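Local coordinates for transglutaminase-like enzymes, putative cysteine protease (Cytophaga hutchinsonii, PDB 3ISR) that is a putative cysteine protease of the transglutaminase-like superfamily, probably hydrolysing peptide or related amide bonds through a cysteine nucleophile, at the interface of chains A and B. Residues are numbered along the deposited sequence; one frame, centred on the assembly and turned at random. Chains: chain A/B, Transglutaminase-like enzymes, putative cysteine protease.

The interface of chains A and B. Residues chain A 121-122, 247, 250-251; chain B 118-119, 121, 247.
B:Arg247 reaches across to A:Asp251 and forms a salt bridge, with NH2 of the guanidinium 3.0 Å from the carboxylate OD1. The two side chains approach from opposite directions. Their planes are turned 53° apart, and the N-H of NH2 does not point at OD1. The pairing is probably held mainly by charge. OD2 of A:Asp251 accepts a hydrogen bond from the backbone N of A:Arg247 on its anti lone pair, which helps to fix the carboxylate. The chain of B:Arg247 bends at chi3 (66°), which turns its guanidinium toward A:Asp251. Behind it, NH1 donates to the carbonyl O of B:Pro119 at 2.8 Å, a strongly bent bond. The methyl CB of A:Ala250 sits at the in-plane edge of this guanidinium and 3.6 Å from the O of B:Pro119. An alanine in place of B:Arg247 would probably leave A:Asp251 without its cross-chain charge partner, take the NH1 donor from B:Pro119 O and open a gap beside A:Ala250. A:Arg247 and B:Arg247 slide past each other in opposite directions, with guanidinium planes 72° apart. Their NH2 atoms are 4.5 Å apart, and A:Asp251 probably offsets the like charges. The carbonyl O of A:Ala250 lies over one face of the B:Phe118 ring, offset toward its rim. Nearby, CD of A:Arg121 packs 3.7 Å from CB of B:Pro119, which meets the edge of the A:Arg121 guanidinium. A:Tyr122 covers one face of that guanidinium. CA of A:Arg121 lies 3.6 Å from CA of B:Arg121. A water bridges their backbone O atoms. The two-fold interface may or may not be the biological dimer. Each chain contributes the segment after 3-10 helix 114-117 and the turn between strands 240-246 and 255-258, with 3-10 helix 249-251.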
loop_
_atom_site.group_PDB
_atom_site.type_symbol
_atom_site.label_atom_id
_atom_site.label_comp_id
_atom_site.label_asym_id
_atom_site.label_seq_id
_atom_site.Cartn_x
_atom_site.Cartn_y
_atom_site.Cartn_z
ATOM N N ARG A 121 12.138 1.785 8.201
ATOM C CA ARG A 121 10.681 1.977 8.270
ATOM C C ARG A 121 10.156 2.967 7.209
ATOM O O ARG A 121 9.190 2.681 6.492
ATOM C CB ARG A 121 10.283 2.462 9.671
ATOM C CG ARG A 121 8.851 3.014 9.758
ATOM C CD ARG A 121 7.717 1.971 9.464
ATOM N NE ARG A 121 6.412 2.653 9.535
ATOM C CZ ARG A 121 5.798 3.260 8.512
ATOM N NH1 ARG A 121 6.342 3.267 7.289
ATOM N NH2 ARG A 121 4.634 3.885 8.709
ATOM N N TYR A 122 10.774 4.146 7.160
ATOM C CA TYR A 122 10.332 5.227 6.272
ATOM C C TYR A 122 11.069 5.309 4.950
ATOM O O TYR A 122 10.831 6.254 4.182
ATOM C CB TYR A 122 10.358 6.590 7.002
ATOM C CG TYR A 122 9.521 6.546 8.246
ATOM C CD1 TYR A 122 8.126 6.466 8.169
ATOM C CD2 TYR A 122 10.122 6.509 9.500
ATOM C CE1 TYR A 122 7.339 6.393 9.322
ATOM C CE2 TYR A 122 9.355 6.439 10.663
ATOM C CZ TYR A 122 7.973 6.387 10.558
ATOM O OH TYR A 122 7.247 6.296 11.698
ATOM N N ARG A 247 18.904 5.906 11.068
ATOM C CA ARG A 247 18.516 5.279 9.801
ATOM C C ARG A 247 17.373 6.080 9.165
ATOM O O ARG A 247 17.315 6.230 7.937
ATOM C CB ARG A 247 18.136 3.812 10.031
ATOM C CG ARG A 247 19.323 2.994 10.555
ATOM C CD ARG A 247 18.968 1.536 10.909
ATOM N NE ARG A 247 18.384 0.817 9.781
ATOM C CZ ARG A 247 18.020 -0.471 9.793
ATOM N NH1 ARG A 247 17.483 -1.008 8.697
ATOM N NH2 ARG A 247 18.165 -1.220 10.897
ATOM N N ALA A 250 12.430 7.183 12.753
ATOM C CA ALA A 250 12.118 6.262 13.858
ATOM C C ALA A 250 13.227 6.295 14.917
ATOM O O ALA A 250 12.985 6.011 16.093
ATOM C CB ALA A 250 11.916 4.806 13.329
ATOM N N ASP A 251 14.432 6.670 14.497
ATOM C CA ASP A 251 15.594 6.752 15.387
ATOM C C ASP A 251 15.833 8.168 15.932
ATOM O O ASP A 251 16.809 8.396 16.652
ATOM C CB ASP A 251 16.865 6.332 14.650
ATOM C CG ASP A 251 16.918 4.852 14.355
ATOM O OD1 ASP A 251 16.288 4.062 15.093
ATOM O OD2 ASP A 251 17.615 4.474 13.386
ATOM N N PHE B 118 10.309 0.820 18.534
ATOM C CA PHE B 118 10.030 1.661 17.363
ATOM C C PHE B 118 9.770 0.878 16.089
ATOM O O PHE B 118 10.235 -0.258 15.955
ATOM C CB PHE B 118 11.139 2.701 17.176
ATOM C CG PHE B 118 11.166 3.694 18.299
ATOM C CD1 PHE B 118 10.241 4.724 18.343
ATOM C CD2 PHE B 118 12.045 3.530 19.358
ATOM C CE1 PHE B 118 10.230 5.646 19.426
ATOM C CE2 PHE B 118 12.053 4.421 20.434
ATOM C CZ PHE B 118 11.152 5.476 20.474
ATOM N N PRO B 119 8.979 1.459 15.173
ATOM C CA PRO B 119 8.705 0.755 13.910
ATOM C C PRO B 119 9.998 0.542 13.135
ATOM O O PRO B 119 10.948 1.349 13.263
ATOM C CB PRO B 119 7.804 1.723 13.137
ATOM C CG PRO B 119 7.410 2.830 14.104
ATOM C CD PRO B 119 8.349 2.797 15.255
ATOM N N ARG B 121 11.550 -1.354 9.079
ATOM C CA ARG B 121 11.121 -1.586 7.687
ATOM C C ARG B 121 9.939 -2.560 7.529
ATOM O O ARG B 121 8.946 -2.253 6.851
ATOM C CB ARG B 121 12.304 -2.061 6.821
ATOM C CG ARG B 121 11.910 -2.554 5.396
ATOM C CD ARG B 121 11.227 -1.479 4.486
ATOM N NE ARG B 121 10.878 -2.149 3.234
ATOM C CZ ARG B 121 9.730 -2.784 2.994
ATOM N NH1 ARG B 121 8.752 -2.804 3.901
ATOM N NH2 ARG B 121 9.558 -3.411 1.832
ATOM N N ARG B 247 16.263 -5.612 14.720
ATOM C CA ARG B 247 14.951 -4.987 14.682
ATOM C C ARG B 247 13.984 -5.782 13.805
ATOM O O ARG B 247 12.814 -5.934 14.149
ATOM C CB ARG B 247 15.087 -3.534 14.209
ATOM C CG ARG B 247 15.883 -2.686 15.161
ATOM C CD ARG B 247 16.149 -1.267 14.625
ATOM N NE ARG B 247 14.897 -0.509 14.504
ATOM C CZ ARG B 247 14.804 0.755 14.091
ATOM N NH1 ARG B 247 13.610 1.322 14.006
ATOM N NH2 ARG B 247 15.899 1.446 13.767
HETATM O O HOH W 1 8.113 0.168 5.962
#